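Local coordinates for penicillin-binding protein A (Mycobacterium tuberculosis, PDB 3UN7), which probably cross-links peptidoglycan strands of the mycobacterial cell wall as a penicillin-binding D,D-transpeptidase and takes part in regulating cell length, at residues R183-K196 against T306-N320. Sequence-based numbering, arbitrary orientation.
Sequences RAISETYPPGSTFK and TSIGQKDVALTPLAN
F195 reaches into 306-320 with its ring spread between G309, T306 and V313. F195 CB lies 3.4 Å from G309 CA, a closeness that the bare CA of glycine permits. A chi1 of -154° sends CG away from the backbone N and turns one ring face to V313 CG1: CG and CD1 pass this methyl, CD2 lies obliquely against T306 O, CE2 is near the same oxygen with the methyl slightly farther off, F195 CE1 comes to 3.7 Å from V313 CG1, and CZ lies beneath it. V313 CG1 stands over the middle of the F195 ring, 3.8 Å from its centroid, in a CH-pi contact. V313, branched at CB, presents the same CG1 to P191 CG, a rigid apolar ring, where the packing is tight at 3.5 Å.

G309 also ends helix 300-306 as the C-prime residue of a Schellman motif, and its positive phi suits glycine. Its carbonyl turns to G192 N, which donates from above the carbonyl plane. G192 in turn precedes S193, the probable acyl-ester nucleophile of the SxxK motif S193-T194-F195-K196 in this transpeptidase fold; K196 NZ hydrogen-bonds to S252 OG and N254 OD1, of the SxN motif.

N320 suits its place because its amide both donates and accepts: N320 ND2 gives a nearly straight bond (166°) to T194 OG1 at 3.0 Å, close to the amide plane, and OD1 accepts from a water that also contacts T194 O weakly. The T194 hydroxyl is likewise two-sided, donating to P191 O, whose modelled shortness is doubtful.

Farther along, Y189 and L315 form an antiparallel hydrogen-bonded pair, a single bridge. T316, the N-cap of helix 317-328, accepts from A319 N through OG1, while L318 N donates to A184 O at 3.0 Å.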
ATOM      1  N   ARG A 183      -5.658  -5.430  -4.131  1.00 29.32           N
ATOM      2  CA  ARG A 183      -4.464  -4.922  -4.802  1.00 29.34           C
ATOM      3  C   ARG A 183      -3.456  -4.275  -3.849  1.00 29.15           C
ATOM      4  O   ARG A 183      -2.272  -4.203  -4.165  1.00 29.26           O
ATOM      5  CB  ARG A 183      -4.864  -3.924  -5.898  1.00 30.26           C
ATOM      6  CG  ARG A 183      -5.477  -4.604  -7.107  1.00 29.80           C
ATOM      7  CD  ARG A 183      -5.995  -3.635  -8.185  1.00 30.87           C
ATOM      8  NE  ARG A 183      -6.060  -4.333  -9.472  1.00 30.30           N
ATOM      9  CZ  ARG A 183      -7.038  -5.152  -9.857  1.00 32.94           C
ATOM     10  NH1 ARG A 183      -6.945  -5.746 -11.043  1.00 35.14           N
ATOM     11  NH2 ARG A 183      -8.099  -5.390  -9.072  1.00 31.23           N
ATOM     12  N   ALA A 184      -3.926  -3.798  -2.700  1.00 28.43           N
ATOM     13  CA  ALA A 184      -3.062  -3.116  -1.734  1.00 28.19           C
ATOM     14  C   ALA A 184      -2.014  -4.045  -1.108  1.00 28.26           C
ATOM     15  O   ALA A 184      -0.922  -3.596  -0.757  1.00 28.14           O
ATOM     16  CB  ALA A 184      -3.898  -2.491  -0.643  1.00 28.25           C
ATOM     17  N   ILE A 185      -2.360  -5.325  -0.961  1.00 27.70           N
ATOM     18  CA  ILE A 185      -1.500  -6.291  -0.234  1.00 28.39           C
ATOM     19  C   ILE A 185      -1.245  -7.619  -0.926  1.00 28.87           C
ATOM     20  O   ILE A 185      -0.341  -8.336  -0.530  1.00 29.33           O
ATOM     21  CB  ILE A 185      -2.047  -6.613   1.167  1.00 27.67           C
ATOM     22  CG1 ILE A 185      -3.436  -7.299   1.096  1.00 29.93           C
ATOM     23  CG2 ILE A 185      -2.079  -5.353   2.020  1.00 27.06           C
ATOM     24  CD1 ILE A 185      -3.929  -7.869   2.446  1.00 28.34           C
ATOM     25  N   SER A 186      -2.065  -7.968  -1.914  1.00 30.70           N
ATOM     26  CA  SER A 186      -2.017  -9.303  -2.546  1.00 33.19           C
ATOM     27  C   SER A 186      -1.332  -9.299  -3.903  1.00 34.11           C
ATOM     28  O   SER A 186      -1.041 -10.362  -4.447  1.00 35.36           O
ATOM     29  CB  SER A 186      -3.427  -9.883  -2.722  1.00 33.50           C
ATOM     30  OG  SER A 186      -4.030 -10.166  -1.472  1.00 36.78           O
ATOM     31  N   GLU A 187      -1.102  -8.116  -4.467  1.00 34.16           N
ATOM     32  CA  GLU A 187      -0.523  -8.017  -5.807  1.00 35.63           C
ATOM     33  C   GLU A 187       0.749  -7.189  -5.732  1.00 34.75           C
ATOM     34  O   GLU A 187       0.829  -6.235  -4.948  1.00 33.56           O
ATOM     35  CB  GLU A 187      -1.538  -7.402  -6.784  1.00 35.81           C
ATOM     36  CG  GLU A 187      -1.129  -7.381  -8.283  1.00 39.42           C
ATOM     37  CD  GLU A 187      -2.292  -7.019  -9.225  1.00 40.42           C
ATOM     38  OE1 GLU A 187      -3.474  -7.183  -8.835  1.00 43.73           O
ATOM     39  OE2 GLU A 187      -2.033  -6.559 -10.365  1.00 46.12           O
ATOM     40  N   THR A 188       1.751  -7.570  -6.526  1.00 34.28           N
ATOM     41  CA  THR A 188       2.989  -6.809  -6.596  1.00 33.56           C
ATOM     42  C   THR A 188       3.087  -6.162  -7.967  1.00 34.02           C
ATOM     43  O   THR A 188       2.557  -6.688  -8.955  1.00 33.68           O
ATOM     44  CB  THR A 188       4.247  -7.673  -6.373  1.00 34.76           C
ATOM     45  OG1 THR A 188       4.235  -8.754  -7.300  1.00 34.97           O
ATOM     46  CG2 THR A 188       4.328  -8.203  -4.954  1.00 34.14           C
ATOM     47  N   TYR A 189       3.766  -5.019  -8.009  1.00 33.24           N
ATOM     48  CA  TYR A 189       3.877  -4.187  -9.207  1.00 33.37           C
ATOM     49  C   TYR A 189       5.290  -3.673  -9.278  1.00 32.74           C
ATOM     50  O   TYR A 189       5.916  -3.503  -8.239  1.00 32.81           O
ATOM     51  CB  TYR A 189       2.955  -2.975  -9.086  1.00 33.12           C
ATOM     52  CG  TYR A 189       1.504  -3.320  -8.947  1.00 34.18           C
ATOM     53  CD1 TYR A 189       0.684  -3.429 -10.083  1.00 34.85           C
ATOM     54  CD2 TYR A 189       0.939  -3.545  -7.695  1.00 31.17           C
ATOM     55  CE1 TYR A 189      -0.665  -3.750  -9.964  1.00 35.37           C
ATOM     56  CE2 TYR A 189      -0.410  -3.860  -7.562  1.00 32.65           C
ATOM     57  CZ  TYR A 189      -1.205  -3.957  -8.700  1.00 34.66           C
ATOM     58  OH  TYR A 189      -2.536  -4.262  -8.573  1.00 34.76           O
ATOM     59  N   PRO A 190       5.805  -3.404 -10.493  1.00 32.95           N
ATOM     60  CA  PRO A 190       7.085  -2.690 -10.523  1.00 32.53           C
ATOM     61  C   PRO A 190       6.897  -1.325  -9.864  1.00 31.59           C
ATOM     62  O   PRO A 190       5.896  -0.663 -10.140  1.00 30.91           O
ATOM     63  CB  PRO A 190       7.374  -2.522 -12.024  1.00 33.26           C
ATOM     64  CG  PRO A 190       6.527  -3.549 -12.706  1.00 34.65           C
ATOM     65  CD  PRO A 190       5.312  -3.739 -11.843  1.00 33.70           C
ATOM     66  N   PRO A 191       7.818  -0.930  -8.964  1.00 30.97           N
ATOM     67  CA  PRO A 191       7.745   0.378  -8.312  1.00 30.61           C
ATOM     68  C   PRO A 191       8.239   1.529  -9.206  1.00 31.57           C
ATOM     69  O   PRO A 191       7.951   2.698  -8.930  1.00 30.59           O
ATOM     70  CB  PRO A 191       8.671   0.206  -7.111  1.00 29.96           C
ATOM     71  CG  PRO A 191       9.732  -0.747  -7.630  1.00 30.64           C
ATOM     72  CD  PRO A 191       8.955  -1.730  -8.465  1.00 31.00           C
ATOM     73  N   GLY A 192       8.974   1.199 -10.265  1.00 31.90           N
ATOM     74  CA  GLY A 192       9.492   2.216 -11.172  1.00 33.08           C
ATOM     75  C   GLY A 192      10.297   3.296 -10.472  1.00 33.13           C
ATOM     76  O   GLY A 192      11.099   3.004  -9.590  1.00 32.38           O
ATOM     77  N   SER A 193      10.069   4.549 -10.871  1.00 34.24           N
ATOM     78  CA  SER A 193      10.780   5.712 -10.333  1.00 35.59           C
ATOM     79  C   SER A 193      10.725   5.867  -8.811  1.00 35.01           C
ATOM     80  O   SER A 193      11.625   6.478  -8.228  1.00 34.85           O
ATOM     81  CB  SER A 193      10.245   6.996 -10.978  1.00 36.68           C
ATOM     82  OG  SER A 193      10.413   6.929 -12.377  1.00 40.70           O
ATOM     83  N   THR A 194       9.681   5.342  -8.167  1.00 34.16           N
ATOM     84  CA  THR A 194       9.612   5.423  -6.695  1.00 33.41           C
ATOM     85  C   THR A 194      10.794   4.690  -6.035  1.00 33.21           C
ATOM     86  O   THR A 194      11.213   5.032  -4.921  1.00 32.08           O
ATOM     87  CB  THR A 194       8.276   4.880  -6.094  1.00 33.00           C
ATOM     88  OG1 THR A 194       8.026   3.545  -6.546  1.00 33.92           O
ATOM     89  CG2 THR A 194       7.081   5.792  -6.426  1.00 32.99           C
ATOM     90  N   PHE A 195      11.323   3.686  -6.740  1.00 32.92           N
ATOM     91  CA  PHE A 195      12.429   2.869  -6.235  1.00 33.07           C
ATOM     92  C   PHE A 195      13.757   3.617  -6.150  1.00 33.45           C
ATOM     93  O   PHE A 195      14.671   3.177  -5.454  1.00 33.57           O
ATOM     94  CB  PHE A 195      12.601   1.590  -7.061  1.00 32.90           C
ATOM     95  CG  PHE A 195      13.232   0.463  -6.289  1.00 33.42           C
ATOM     96  CD1 PHE A 195      12.580  -0.092  -5.190  1.00 32.20           C
ATOM     97  CD2 PHE A 195      14.487  -0.019  -6.628  1.00 32.44           C
ATOM     98  CE1 PHE A 195      13.160  -1.120  -4.470  1.00 34.20           C
ATOM     99  CE2 PHE A 195      15.071  -1.050  -5.897  1.00 32.92           C
ATOM    100  CZ  PHE A 195      14.395  -1.601  -4.823  1.00 33.23           C
ATOM    101  N   LYS A 196      13.852   4.762  -6.825  1.00 33.64           N
ATOM    102  CA  LYS A 196      15.022   5.638  -6.686  1.00 33.92           C
ATOM    103  C   LYS A 196      15.210   6.087  -5.232  1.00 33.49           C
ATOM    104  O   LYS A 196      16.281   6.536  -4.845  1.00 34.08           O
ATOM    105  CB  LYS A 196      14.921   6.840  -7.625  1.00 34.10           C
ATOM    106  CG  LYS A 196      14.801   6.467  -9.090  1.00 35.26           C
ATOM    107  CD  LYS A 196      14.468   7.687  -9.948  1.00 37.93           C
ATOM    108  CE  LYS A 196      14.399   7.326 -11.419  1.00 38.89           C
ATOM    109  NZ  LYS A 196      13.736   8.411 -12.208  1.00 42.02           N
ATOM    110  N   THR A 306      17.106  -2.309 -12.485  1.00 39.27           N
ATOM    111  CA  THR A 306      16.667  -2.438 -11.092  1.00 37.63           C
ATOM    112  C   THR A 306      16.737  -1.114 -10.342  1.00 36.87           C
ATOM    113  O   THR A 306      15.876  -0.822  -9.498  1.00 35.80           O
ATOM    114  CB  THR A 306      17.482  -3.526 -10.339  1.00 38.38           C
ATOM    115  OG1 THR A 306      17.232  -4.807 -10.938  1.00 37.55           O
ATOM    116  CG2 THR A 306      17.107  -3.585  -8.842  1.00 36.18           C
ATOM    117  N   SER A 307      17.749  -0.311 -10.679  1.00 36.97           N
ATOM    118  CA  SER A 307      18.068   0.930  -9.973  1.00 36.61           C
ATOM    119  C   SER A 307      17.008   1.994 -10.166  1.00 36.12           C
ATOM    120  O   SER A 307      16.914   2.923  -9.365  1.00 36.19           O
ATOM    121  CB  SER A 307      19.431   1.469 -10.431  1.00 36.88           C
ATOM    122  OG  SER A 307      20.453   0.533 -10.145  1.00 38.02           O
ATOM    123  N   ILE A 308      16.225   1.857 -11.236  1.00 36.37           N
ATOM    124  CA  ILE A 308      15.056   2.722 -11.490  1.00 35.22           C
ATOM    125  C   ILE A 308      13.749   1.926 -11.390  1.00 34.61           C
ATOM    126  O   ILE A 308      12.740   2.262 -12.020  1.00 34.24           O
ATOM    127  CB  ILE A 308      15.173   3.468 -12.834  1.00 35.66           C
ATOM    128  CG1 ILE A 308      15.372   2.476 -13.997  1.00 36.75           C
ATOM    129  CG2 ILE A 308      16.314   4.498 -12.767  1.00 34.84           C
ATOM    130  CD1 ILE A 308      15.367   3.131 -15.401  1.00 37.97           C
ATOM    131  N   GLY A 309      13.797   0.867 -10.592  1.00 34.47           N
ATOM    132  CA  GLY A 309      12.629   0.110 -10.174  1.00 34.56           C
ATOM    133  C   GLY A 309      11.977  -0.746 -11.237  1.00 35.42           C
ATOM    134  O   GLY A 309      10.781  -1.016 -11.164  1.00 35.12           O
ATOM    135  N   GLN A 310      12.753  -1.154 -12.231  1.00 36.13           N
ATOM    136  CA  GLN A 310      12.242  -2.048 -13.263  1.00 37.43           C
ATOM    137  C   GLN A 310      12.854  -3.444 -13.127  1.00 38.05           C
ATOM    138  O   GLN A 310      13.073  -3.923 -12.010  1.00 37.46           O
ATOM    139  CB  GLN A 310      12.460  -1.464 -14.679  1.00 37.78           C
ATOM    140  CG  GLN A 310      11.769  -0.112 -14.955  1.00 38.35           C
ATOM    141  CD  GLN A 310      10.236  -0.132 -14.815  1.00 37.11           C
ATOM    142  OE1 GLN A 310       9.606   0.920 -14.811  1.00 36.04           O
ATOM    143  NE2 GLN A 310       9.639  -1.326 -14.736  1.00 36.83           N
ATOM    144  N   LYS A 311      13.125  -4.088 -14.264  1.00 39.07           N
ATOM    145  CA  LYS A 311      13.513  -5.507 -14.297  1.00 40.26           C
ATOM    146  C   LYS A 311      12.613  -6.390 -13.403  1.00 39.54           C
ATOM    147  O   LYS A 311      11.418  -6.531 -13.673  1.00 40.41           O
ATOM    148  CB  LYS A 311      15.013  -5.689 -14.000  1.00 40.55           C
ATOM    149  CG  LYS A 311      15.584  -7.092 -14.353  1.00 43.29           C
ATOM    150  CD  LYS A 311      15.191  -7.541 -15.773  1.00 45.44           C
ATOM    151  CE  LYS A 311      15.693  -8.947 -16.123  1.00 46.65           C
ATOM    152  NZ  LYS A 311      16.963  -8.855 -16.887  1.00 50.22           N
ATOM    153  N   ASP A 312      13.173  -6.980 -12.352  1.00 39.04           N
ATOM    154  CA  ASP A 312      12.437  -7.919 -11.507  1.00 38.24           C
ATOM    155  C   ASP A 312      11.951  -7.313 -10.171  1.00 36.33           C
ATOM    156  O   ASP A 312      11.385  -8.016  -9.340  1.00 35.84           O
ATOM    157  CB  ASP A 312      13.277  -9.156 -11.219  1.00 38.84           C
ATOM    158  CG  ASP A 312      13.683  -9.907 -12.480  1.00 41.87           C
ATOM    159  OD1 ASP A 312      12.797 -10.281 -13.266  1.00 44.08           O
ATOM    160  OD2 ASP A 312      14.894 -10.142 -12.673  1.00 42.62           O
ATOM    161  N   VAL A 313      12.176  -6.024  -9.954  1.00 35.09           N
ATOM    162  CA  VAL A 313      11.656  -5.376  -8.735  1.00 33.77           C
ATOM    163  C   VAL A 313      10.124  -5.382  -8.721  1.00 33.45           C
ATOM    164  O   VAL A 313       9.485  -4.941  -9.671  1.00 32.95           O
ATOM    165  CB  VAL A 313      12.183  -3.934  -8.570  1.00 33.36           C
ATOM    166  CG1 VAL A 313      11.919  -3.421  -7.158  1.00 32.17           C
ATOM    167  CG2 VAL A 313      13.657  -3.890  -8.859  1.00 32.89           C
ATOM    168  N   ALA A 314       9.537  -5.891  -7.638  1.00 33.09           N
ATOM    169  CA  ALA A 314       8.081  -5.969  -7.533  1.00 32.90           C
ATOM    170  C   ALA A 314       7.675  -5.749  -6.077  1.00 32.67           C
ATOM    171  O   ALA A 314       8.168  -6.435  -5.183  1.00 32.44           O
ATOM    172  CB  ALA A 314       7.577  -7.315  -8.057  1.00 33.59           C
ATOM    173  N   LEU A 315       6.804  -4.764  -5.855  1.00 32.39           N
ATOM    174  CA  LEU A 315       6.403  -4.345  -4.515  1.00 32.39           C
ATOM    175  C   LEU A 315       4.887  -4.295  -4.425  1.00 31.92           C
ATOM    176  O   LEU A 315       4.213  -3.951  -5.398  1.00 32.46           O
ATOM    177  CB  LEU A 315       6.932  -2.931  -4.240  1.00 32.44           C
ATOM    178  CG  LEU A 315       8.294  -2.630  -3.599  1.00 34.96           C
ATOM    179  CD1 LEU A 315       9.446  -3.116  -4.414  1.00 34.67           C
ATOM    180  CD2 LEU A 315       8.417  -1.132  -3.380  1.00 32.60           C
ATOM    181  N   THR A 316       4.348  -4.612  -3.252  1.00 30.89           N
ATOM    182  CA  THR A 316       2.940  -4.349  -2.980  1.00 29.80           C
ATOM    183  C   THR A 316       2.826  -2.858  -2.730  1.00 28.97           C
ATOM    184  O   THR A 316       3.808  -2.226  -2.356  1.00 30.05           O
ATOM    185  CB  THR A 316       2.424  -5.098  -1.743  1.00 29.50           C
ATOM    186  OG1 THR A 316       3.146  -4.676  -0.582  1.00 29.20           O
ATOM    187  CG2 THR A 316       2.558  -6.628  -1.911  1.00 29.25           C
ATOM    188  N   PRO A 317       1.651  -2.265  -2.993  1.00 28.36           N
ATOM    189  CA  PRO A 317       1.406  -0.895  -2.530  1.00 27.34           C
ATOM    190  C   PRO A 317       1.660  -0.690  -1.023  1.00 27.00           C
ATOM    191  O   PRO A 317       2.214   0.330  -0.639  1.00 25.54           O
ATOM    192  CB  PRO A 317      -0.056  -0.657  -2.904  1.00 27.70           C
ATOM    193  CG  PRO A 317      -0.221  -1.517  -4.180  1.00 28.26           C
ATOM    194  CD  PRO A 317       0.546  -2.778  -3.828  1.00 28.45           C
ATOM    195  N   LEU A 318       1.282  -1.653  -0.184  1.00 26.73           N
ATOM    196  CA  LEU A 318       1.623  -1.571   1.237  1.00 26.31           C
ATOM    197  C   LEU A 318       3.138  -1.457   1.497  1.00 26.67           C
ATOM    198  O   LEU A 318       3.561  -0.666   2.348  1.00 26.33           O
ATOM    199  CB  LEU A 318       1.048  -2.764   2.002  1.00 26.31           C
ATOM    200  CG  LEU A 318       1.422  -2.881   3.482  1.00 26.56           C
ATOM    201  CD1 LEU A 318       0.849  -1.725   4.280  1.00 30.04           C
ATOM    202  CD2 LEU A 318       0.981  -4.236   4.088  1.00 28.37           C
ATOM    203  N   ALA A 319       3.944  -2.266   0.803  1.00 26.64           N
ATOM    204  CA  ALA A 319       5.413  -2.177   0.935  1.00 27.32           C
ATOM    205  C   ALA A 319       5.945  -0.793   0.513  1.00 27.89           C
ATOM    206  O   ALA A 319       6.846  -0.251   1.153  1.00 26.90           O
ATOM    207  CB  ALA A 319       6.100  -3.301   0.148  1.00 27.35           C
ATOM    208  N   ASN A 320       5.383  -0.210  -0.548  1.00 27.78           N
ATOM    209  CA  ASN A 320       5.798   1.141  -0.937  1.00 28.77           C
ATOM    210  C   ASN A 320       5.361   2.194   0.102  1.00 28.52           C
ATOM    211  O   ASN A 320       6.133   3.100   0.397  1.00 29.99           O
ATOM    212  CB  ASN A 320       5.362   1.502  -2.369  1.00 28.64           C
ATOM    213  CG  ASN A 320       6.520   2.054  -3.228  1.00 30.41           C
ATOM    214  OD1 ASN A 320       7.611   2.326  -2.729  1.00 30.30           O
ATOM    215  ND2 ASN A 320       6.265   2.235  -4.524  1.00 31.92           N
TER
HETATM  216  O   HOH W   1      10.235   2.535  -3.558  1.00 43.50           O